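Local coordinates for protein alpha-galacturonidase (PDB 3FEF) that hydrolyses alpha-1,4-linked galacturonate oligomers, probably di-galacturonate in nature, to release galacturonate, as an NAD- and manganese-dependent family 4 glycosidase, at residues L88-E92 against I295-K299; G119-V123 against V399-L404; F173-L179 against R194-V199. One frame throughout, in Å; residues are numbered along the deposited sequence.

Interaction 1. Residues L88-E92 against I295-K299; sequences LDDME and ISFRK. With SO4 (sulfate ion), chain E.
This is an antiparallel helix-helix contact at the junction of the NAD-binding and C-terminal domains. Helical residues 88-92 and 295-299 run at 167°, axes 10.0 Å apart. Glu92 lies across from Ile295 (CA-CA 5.5 Å) and Leu88 across from Lys299 (7.1 Å). Ile295 (mm) packs its CD1 3.6 Å from CG of Met91, a selenomethionine, and its CG1 3.5 Å from Glu92 CA. Leu88 (mt) sets CD1 3.7 Å from Lys299 CG. Extended Lys299 (chi1 m, then t) reaches across to 88-92 and places NZ 3.0 Å from both Asp89 OD1 and Glu92 OE1, a salt-bridge network. Met91, all trans, puts CE over one face of the Arg298 guanidinium, 3.3 Å from NE. Arg298 (chi1 m, chi2 and chi3 t) hydrogen-bonds through NH1 and NH2 to O2 (2.8 Å) and O4 (2.9 Å) of a sulfate, probably from the crystallisation liquor; Arg271 also binds this ion. The Arg298 side chain is about 8 Å from that of Asn147, which probably binds substrate, close to the probable active site of this family 4 glycosidase.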
loop_
_atom_site.group_PDB
_atom_site.type_symbol
_atom_site.label_atom_id
_atom_site.label_comp_id
_atom_site.label_asym_id
_atom_site.label_seq_id
_atom_site.Cartn_x
_atom_site.Cartn_y
_atom_site.Cartn_z
ATOM N N LEU A 88 -30.480 -22.234 -19.941
ATOM C CA LEU A 88 -29.906 -23.532 -19.612
ATOM C C LEU A 88 -29.239 -24.155 -20.840
ATOM O O LEU A 88 -28.331 -24.979 -20.713
ATOM C CB LEU A 88 -30.959 -24.465 -19.007
ATOM C CG LEU A 88 -31.446 -24.099 -17.598
ATOM C CD1 LEU A 88 -32.520 -25.052 -17.148
ATOM C CD2 LEU A 88 -30.298 -24.059 -16.573
ATOM N N ASP A 89 -29.667 -23.750 -22.032
ATOM C CA ASP A 89 -28.960 -24.165 -23.251
ATOM C C ASP A 89 -27.540 -23.582 -23.301
ATOM O O ASP A 89 -26.595 -24.277 -23.652
ATOM C CB ASP A 89 -29.750 -23.799 -24.517
ATOM C CG ASP A 89 -31.128 -24.453 -24.558
ATOM O OD1 ASP A 89 -31.266 -25.622 -24.124
ATOM O OD2 ASP A 89 -32.084 -23.796 -25.014
ATOM N N ASP A 90 -27.382 -22.316 -22.931
ATOM C CA ASP A 90 -26.046 -21.730 -22.847
ATOM C C ASP A 90 -25.190 -22.516 -21.856
ATOM O O ASP A 90 -24.010 -22.772 -22.095
ATOM C CB ASP A 90 -26.124 -20.269 -22.420
ATOM C CG ASP A 90 -26.781 -19.398 -23.463
ATOM O OD1 ASP A 90 -26.755 -19.781 -24.653
ATOM O OD2 ASP A 90 -27.326 -18.331 -23.100
HETATM N N MSE A 91 -25.811 -22.932 -20.762
HETATM C CA MSE A 91 -25.093 -23.614 -19.697
HETATM C C MSE A 91 -24.594 -24.997 -20.110
HETATM O O MSE A 91 -23.502 -25.419 -19.708
HETATM C CB MSE A 91 -25.962 -23.697 -18.443
HETATM C CG MSE A 91 -25.155 -23.861 -17.188
HETATM SE SE MSE A 91 -26.186 -23.552 -15.557
HETATM C CE MSE A 91 -24.816 -24.171 -14.288
ATOM N N GLU A 92 -25.392 -25.696 -20.912
ATOM C CA GLU A 92 -25.004 -26.984 -21.453
ATOM C C GLU A 92 -23.649 -26.863 -22.166
ATOM O O GLU A 92 -22.793 -27.749 -22.076
ATOM C CB GLU A 92 -26.086 -27.487 -22.410
ATOM C CG GLU A 92 -25.955 -28.954 -22.819
ATOM C CD GLU A 92 -27.182 -29.453 -23.587
ATOM O OE1 GLU A 92 -28.315 -29.283 -23.076
ATOM O OE2 GLU A 92 -27.019 -30.011 -24.699
ATOM N N ILE A 295 -26.128 -30.727 -16.857
ATOM C CA ILE A 295 -27.158 -29.729 -17.155
ATOM C C ILE A 295 -28.562 -30.323 -17.230
ATOM O O ILE A 295 -29.545 -29.615 -17.053
ATOM C CB ILE A 295 -26.866 -28.944 -18.425
ATOM C CG1 ILE A 295 -25.560 -28.162 -18.250
ATOM C CG2 ILE A 295 -28.020 -27.982 -18.732
ATOM C CD1 ILE A 295 -25.459 -27.430 -16.911
ATOM N N SER A 296 -28.651 -31.620 -17.495
ATOM C CA SER A 296 -29.938 -32.295 -17.558
ATOM C C SER A 296 -30.603 -32.285 -16.181
ATOM O O SER A 296 -31.821 -32.151 -16.069
ATOM C CB SER A 296 -29.744 -33.732 -18.027
ATOM O OG SER A 296 -28.901 -34.411 -17.119
ATOM N N PHE A 297 -29.797 -32.419 -15.130
ATOM C CA PHE A 297 -30.342 -32.353 -13.798
ATOM C C PHE A 297 -31.036 -31.013 -13.607
ATOM O O PHE A 297 -32.115 -30.942 -13.015
ATOM C CB PHE A 297 -29.271 -32.536 -12.726
ATOM C CG PHE A 297 -29.788 -32.292 -11.336
ATOM C CD1 PHE A 297 -30.332 -33.325 -10.594
ATOM C CD2 PHE A 297 -29.775 -31.022 -10.795
ATOM C CE1 PHE A 297 -30.836 -33.101 -9.323
ATOM C CE2 PHE A 297 -30.283 -30.792 -9.530
ATOM C CZ PHE A 297 -30.812 -31.836 -8.794
ATOM N N ARG A 298 -30.429 -29.948 -14.122
ATOM C CA ARG A 298 -30.980 -28.611 -13.915
ATOM C C ARG A 298 -32.235 -28.394 -14.720
ATOM O O ARG A 298 -33.113 -27.645 -14.304
ATOM C CB ARG A 298 -29.946 -27.511 -14.237
ATOM C CG ARG A 298 -28.719 -27.554 -13.315
ATOM C CD ARG A 298 -27.731 -26.412 -13.568
ATOM N NE ARG A 298 -26.518 -26.616 -12.785
ATOM C CZ ARG A 298 -26.347 -26.166 -11.549
ATOM N NH1 ARG A 298 -25.218 -26.414 -10.897
ATOM N NH2 ARG A 298 -27.298 -25.463 -10.968
ATOM N N LYS A 299 -32.311 -29.008 -15.897
ATOM C CA LYS A 299 -33.521 -28.876 -16.703
ATOM C C LYS A 299 -34.651 -29.637 -16.027
ATOM O O LYS A 299 -35.756 -29.112 -15.869
ATOM C CB LYS A 299 -33.289 -29.340 -18.139
ATOM C CG LYS A 299 -32.447 -28.346 -18.924
ATOM C CD LYS A 299 -32.260 -28.743 -20.374
ATOM C CE LYS A 299 -31.681 -27.571 -21.152
ATOM N NZ LYS A 299 -30.921 -28.026 -22.357
HETATM S S SO4 E . -26.412 -24.998 -7.572
HETATM O O1 SO4 E . -27.690 -25.439 -7.022
HETATM O O2 SO4 E . -25.684 -26.120 -8.153
HETATM O O3 SO4 E . -25.628 -24.410 -6.496
HETATM O O4 SO4 E . -26.648 -23.989 -8.594
#

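Interaction 2. Residues G119-V123 against V399-L404; sequences GLRAV and VADAGL
Knob-into-hole packing joins two helices here, one from the Rossmann-type NAD-binding domain and one from the C-terminal domain. Residues 119-123 belong to helix 112-136 and residues 399-404 to helix 383-405. The segments cross at -49° with axes 8.4 Å apart. Val123 is the knob. With chi1 t, it sits among Val399, Ala400, Gly403 and Leu404. The backbones come closest where Val123 CA lies 5.3 Å from Gly403 CA. A CB on Gly403 would clash with Val123 CB, so the bare glycine permits this approach. Val399, also chi1 t, points back at the first helix and sets CG1 3.7 Å from Leu120 N and 3.9 Å from Gly119 C. Leu120 leaves its CA sideways, with chi1 -136° and chi2 34°, both between the usual wells. This bend brings its CD1 4.0 Å from Val399 CG1 and 4.3 Å from Ala402 CB. The contact is apolar and buried. Helix 149-159 packs on Val123 and Leu404, while helix 408-417 covers Leu120, Val399 and Ala402. At the end of the knob, Val123 CG1 reaches 3.4 Å from Leu404 N, and Leu404 (mt) sets its CG 3.8 Å from the same CG1 of Val123.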
loop_
_atom_site.group_PDB
_atom_site.type_symbol
_atom_site.label_atom_id
_atom_site.label_comp_id
_atom_site.label_asym_id
_atom_site.label_seq_id
_atom_site.Cartn_x
_atom_site.Cartn_y
_atom_site.Cartn_z
ATOM N N GLY A 119 -19.177 -15.870 -16.676
ATOM C CA GLY A 119 -18.902 -14.541 -16.150
ATOM C C GLY A 119 -18.953 -13.552 -17.294
ATOM O O GLY A 119 -19.568 -12.485 -17.211
ATOM N N LEU A 120 -18.297 -13.913 -18.383
ATOM C CA LEU A 120 -18.251 -13.054 -19.545
ATOM C C LEU A 120 -19.671 -12.629 -19.949
ATOM O O LEU A 120 -19.952 -11.466 -20.166
ATOM C CB LEU A 120 -17.614 -13.851 -20.657
ATOM C CG LEU A 120 -16.572 -13.216 -21.536
ATOM C CD1 LEU A 120 -15.725 -12.210 -20.754
ATOM C CD2 LEU A 120 -15.727 -14.365 -22.094
ATOM N N ARG A 121 -20.563 -13.597 -20.053
ATOM C CA ARG A 121 -21.973 -13.361 -20.369
ATOM C C ARG A 121 -22.663 -12.469 -19.322
ATOM O O ARG A 121 -23.527 -11.656 -19.638
ATOM C CB ARG A 121 -22.659 -14.727 -20.432
ATOM C CG ARG A 121 -23.943 -14.818 -21.217
ATOM C CD ARG A 121 -24.189 -16.269 -21.728
ATOM N NE ARG A 121 -24.424 -17.234 -20.651
ATOM C CZ ARG A 121 -23.701 -18.336 -20.463
ATOM N NH1 ARG A 121 -22.716 -18.629 -21.291
ATOM N NH2 ARG A 121 -23.974 -19.162 -19.463
ATOM N N ALA A 122 -22.295 -12.624 -18.061
ATOM C CA ALA A 122 -22.990 -11.890 -16.992
ATOM C C ALA A 122 -22.571 -10.424 -16.914
ATOM O O ALA A 122 -23.323 -9.586 -16.433
ATOM C CB ALA A 122 -22.757 -12.579 -15.631
ATOM N N VAL A 123 -21.361 -10.116 -17.381
ATOM C CA VAL A 123 -20.836 -8.773 -17.237
ATOM C C VAL A 123 -21.797 -7.691 -17.742
ATOM O O VAL A 123 -22.098 -6.742 -17.019
ATOM C CB VAL A 123 -19.420 -8.630 -17.859
ATOM C CG1 VAL A 123 -18.969 -7.153 -17.868
ATOM C CG2 VAL A 123 -18.419 -9.480 -17.068
ATOM N N VAL A 399 -11.705 -11.034 -16.425
ATOM C CA VAL A 399 -13.036 -11.292 -16.976
ATOM C C VAL A 399 -13.922 -10.055 -16.868
ATOM O O VAL A 399 -14.594 -9.682 -17.829
ATOM C CB VAL A 399 -13.719 -12.533 -16.344
ATOM C CG1 VAL A 399 -15.189 -12.631 -16.773
ATOM C CG2 VAL A 399 -12.969 -13.833 -16.756
ATOM N N ALA A 400 -13.904 -9.405 -15.710
ATOM C CA ALA A 400 -14.718 -8.220 -15.509
ATOM C C ALA A 400 -14.305 -7.127 -16.478
ATOM O O ALA A 400 -15.154 -6.521 -17.129
ATOM C CB ALA A 400 -14.628 -7.732 -14.065
ATOM N N ASP A 401 -13.005 -6.874 -16.587
ATOM C CA ASP A 401 -12.532 -5.908 -17.581
ATOM C C ASP A 401 -12.889 -6.333 -19.008
ATOM O O ASP A 401 -13.464 -5.548 -19.764
ATOM C CB ASP A 401 -11.032 -5.684 -17.473
ATOM C CG ASP A 401 -10.648 -5.037 -16.183
ATOM O OD1 ASP A 401 -11.423 -4.166 -15.710
ATOM O OD2 ASP A 401 -9.580 -5.405 -15.632
ATOM N N ALA A 402 -12.535 -7.566 -19.369
ATOM C CA ALA A 402 -12.798 -8.064 -20.710
ATOM C C ALA A 402 -14.261 -7.850 -21.083
ATOM O O ALA A 402 -14.575 -7.389 -22.192
ATOM C CB ALA A 402 -12.418 -9.531 -20.845
ATOM N N GLY A 403 -15.154 -8.175 -20.155
ATOM C CA GLY A 403 -16.587 -8.003 -20.391
ATOM C C GLY A 403 -16.994 -6.567 -20.646
ATOM O O GLY A 403 -17.688 -6.292 -21.600
ATOM N N LEU A 404 -16.556 -5.641 -19.799
ATOM C CA LEU A 404 -16.909 -4.224 -19.969
ATOM C C LEU A 404 -16.323 -3.563 -21.227
ATOM O O LEU A 404 -16.887 -2.597 -21.754
ATOM C CB LEU A 404 -16.494 -3.416 -18.736
ATOM C CG LEU A 404 -17.297 -3.727 -17.469
ATOM C CD1 LEU A 404 -16.623 -3.127 -16.261
ATOM C CD2 LEU A 404 -18.741 -3.236 -17.605
#

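Interaction 3. Residues F173-L179 against R194-V199; sequences FGTQKLL and REDIRV
Arg194 lays its guanidinium flat on the Phe173 ring, centres 3.9 Å apart and planes at 6°, a stacked cation-pi pair. The contact packs helix 171-187 against the 3-10 turn at 194-196 and strand 197-202, which pairs antiparallel with strand 207-215. The segment axes cross at 128°, 9.0 Å apart, and the CA atoms of Lys177 and Arg194 approach to 5.3 Å. Arg194 has chi1 p and chi2 104°, off the usual wells, which folds its side chain back over the helix. Glu327 takes its NH2 in a salt bridge. Phe173 has chi1 m, and its side chain is about 4 Å from that of His170, the probable proton donor. The stack therefore probably borders the active site. Buried Gln176, chi1 m and chi2 t, points at residues 194-199. About one turn further on, Leu179 (mt) also points there and sets CD1 3.8 Å from Ile197 CG2 and 4.1 Å from Val199 CG1, and Phe224 covers it. One water accepts from Gln176 NE2 (3.1 Å) and donates to Glu195 O (2.8 Å). Gln176 NE2 also donates directly to Ile197 O at 2.8 Å, with an N-H...O angle of 161°.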
loop_
_atom_site.group_PDB
_atom_site.type_symbol
_atom_site.label_atom_id
_atom_site.label_comp_id
_atom_site.label_asym_id
_atom_site.label_seq_id
_atom_site.Cartn_x
_atom_site.Cartn_y
_atom_site.Cartn_z
ATOM N N PHE A 173 -22.390 -22.048 5.542
ATOM C CA PHE A 173 -23.323 -22.604 6.524
ATOM C C PHE A 173 -23.201 -24.116 6.601
ATOM O O PHE A 173 -23.304 -24.701 7.682
ATOM C CB PHE A 173 -24.774 -22.179 6.241
ATOM C CG PHE A 173 -24.953 -20.692 6.142
ATOM C CD1 PHE A 173 -24.102 -19.830 6.828
ATOM C CD2 PHE A 173 -25.967 -20.152 5.353
ATOM C CE1 PHE A 173 -24.244 -18.456 6.721
ATOM C CE2 PHE A 173 -26.125 -18.780 5.239
ATOM C CZ PHE A 173 -25.260 -17.924 5.924
ATOM N N GLY A 174 -22.968 -24.749 5.453
ATOM C CA GLY A 174 -22.855 -26.209 5.387
ATOM C C GLY A 174 -21.628 -26.731 6.111
ATOM O O GLY A 174 -21.629 -27.841 6.633
ATOM N N THR A 175 -20.567 -25.935 6.147
ATOM C CA THR A 175 -19.383 -26.340 6.875
ATOM C C THR A 175 -19.564 -26.136 8.369
ATOM O O THR A 175 -19.088 -26.929 9.175
ATOM C CB THR A 175 -18.121 -25.613 6.375
ATOM O OG1 THR A 175 -17.969 -25.906 4.979
ATOM C CG2 THR A 175 -16.907 -26.145 7.110
ATOM N N GLN A 176 -20.270 -25.075 8.734
ATOM C CA GLN A 176 -20.644 -24.891 10.113
ATOM C C GLN A 176 -21.510 -26.050 10.639
ATOM O O GLN A 176 -21.322 -26.498 11.762
ATOM C CB GLN A 176 -21.369 -23.569 10.275
ATOM C CG GLN A 176 -20.429 -22.397 10.415
ATOM C CD GLN A 176 -21.180 -21.098 10.467
ATOM O OE1 GLN A 176 -21.820 -20.713 9.492
ATOM N NE2 GLN A 176 -21.110 -20.408 11.606
ATOM N N LYS A 177 -22.430 -26.551 9.827
ATOM C CA LYS A 177 -23.280 -27.660 10.266
ATOM C C LYS A 177 -22.440 -28.926 10.413
ATOM O O LYS A 177 -22.647 -29.710 11.340
ATOM C CB LYS A 177 -24.423 -27.914 9.281
ATOM C CG LYS A 177 -25.399 -26.740 9.123
ATOM C CD LYS A 177 -26.533 -27.096 8.142
ATOM C CE LYS A 177 -27.435 -25.897 7.850
ATOM N NZ LYS A 177 -28.081 -25.381 9.086
ATOM N N LEU A 178 -21.484 -29.110 9.501
ATOM C CA LEU A 178 -20.570 -30.247 9.565
ATOM C C LEU A 178 -19.780 -30.213 10.865
ATOM O O LEU A 178 -19.649 -31.217 11.551
ATOM C CB LEU A 178 -19.609 -30.239 8.373
ATOM C CG LEU A 178 -18.434 -31.225 8.453
ATOM C CD1 LEU A 178 -18.961 -32.671 8.474
ATOM C CD2 LEU A 178 -17.462 -31.018 7.309
ATOM N N LEU A 179 -19.237 -29.046 11.194
ATOM C CA LEU A 179 -18.496 -28.879 12.431
ATOM C C LEU A 179 -19.394 -29.059 13.671
ATOM O O LEU A 179 -18.965 -29.634 14.673
ATOM C CB LEU A 179 -17.827 -27.503 12.451
ATOM C CG LEU A 179 -16.675 -27.237 11.467
ATOM C CD1 LEU A 179 -16.394 -25.736 11.406
ATOM C CD2 LEU A 179 -15.417 -27.985 11.891
ATOM N N ARG A 194 -26.093 -23.872 14.323
ATOM C CA ARG A 194 -24.857 -23.787 13.554
ATOM C C ARG A 194 -24.212 -22.414 13.739
ATOM O O ARG A 194 -23.001 -22.275 13.609
ATOM C CB ARG A 194 -25.064 -24.148 12.075
ATOM C CG ARG A 194 -25.977 -23.209 11.287
ATOM C CD ARG A 194 -25.184 -22.289 10.371
ATOM N NE ARG A 194 -26.043 -21.291 9.739
ATOM C CZ ARG A 194 -25.844 -19.979 9.800
ATOM N NH1 ARG A 194 -24.790 -19.487 10.441
ATOM N NH2 ARG A 194 -26.683 -19.155 9.190
ATOM N N GLU A 195 -25.020 -21.414 14.082
ATOM C CA GLU A 195 -24.495 -20.094 14.433
ATOM C C GLU A 195 -23.456 -20.164 15.538
ATOM O O GLU A 195 -22.502 -19.401 15.526
ATOM C CB GLU A 195 -25.616 -19.158 14.891
ATOM C CG GLU A 195 -26.524 -18.686 13.773
ATOM C CD GLU A 195 -27.814 -19.506 13.627
ATOM O OE1 GLU A 195 -27.849 -20.714 13.975
ATOM O OE2 GLU A 195 -28.804 -18.918 13.149
ATOM N N ASP A 196 -23.653 -21.048 16.516
ATOM C CA ASP A 196 -22.723 -21.156 17.642
ATOM C C ASP A 196 -21.327 -21.675 17.245
ATOM O O ASP A 196 -20.410 -21.702 18.065
ATOM C CB ASP A 196 -23.296 -22.074 18.713
ATOM C CG ASP A 196 -24.589 -21.537 19.302
ATOM O OD1 ASP A 196 -24.759 -20.290 19.314
ATOM O OD2 ASP A 196 -25.427 -22.363 19.744
ATOM N N ILE A 197 -21.180 -22.129 16.012
ATOM C CA ILE A 197 -19.868 -22.506 15.523
ATOM C C ILE A 197 -19.275 -21.229 14.978
ATOM O O ILE A 197 -19.610 -20.811 13.878
ATOM C CB ILE A 197 -19.934 -23.564 14.408
ATOM C CG1 ILE A 197 -20.813 -24.735 14.859
ATOM C CG2 ILE A 197 -18.502 -24.063 14.061
ATOM C CD1 ILE A 197 -20.195 -25.483 16.045
ATOM N N ARG A 198 -18.435 -20.593 15.777
ATOM C CA ARG A 198 -17.928 -19.274 15.456
ATOM C C ARG A 198 -16.660 -19.475 14.675
ATOM O O ARG A 198 -15.663 -20.004 15.198
ATOM C CB ARG A 198 -17.638 -18.508 16.743
ATOM C CG ARG A 198 -18.864 -18.408 17.657
ATOM C CD ARG A 198 -19.863 -17.375 17.149
ATOM N NE ARG A 198 -21.148 -17.473 17.844
ATOM C CZ ARG A 198 -22.231 -16.756 17.534
ATOM N NH1 ARG A 198 -22.188 -15.866 16.547
ATOM N NH2 ARG A 198 -23.360 -16.929 18.210
ATOM N N VAL A 199 -16.695 -19.085 13.414
ATOM C CA VAL A 199 -15.579 -19.389 12.557
ATOM C C VAL A 199 -14.946 -18.113 12.022
ATOM O O VAL A 199 -15.635 -17.106 11.795
ATOM C CB VAL A 199 -16.011 -20.343 11.391
ATOM C CG1 VAL A 199 -16.464 -21.695 11.932
ATOM C CG2 VAL A 199 -17.103 -19.712 10.533
HETATM O O HOH W 1 -21.747 -17.930 13.295
#

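From the N terminus, helix 88-96 comes first and helix 112-136 follows. Their partners come much later and in the same order. Interaction 1 closes its loop at 295-299, and interaction 2 closes at 399-404. The two loops therefore cross. They also touch, where Asp90 CB packs 3.7 Å from Arg121 CZ. Both tie the NAD-binding domain to the C-terminal domain. Interaction 3 is local: only 14 residues separate its segments, and its short loop lies within both larger ones. It joins helix 171-187 to strand 197-202, which pairs antiparallel with strand 207-215. It lies across the chain's centre from the other two, with nearest atoms about 16 Å from interaction 1 and about 22 Å from interaction 2.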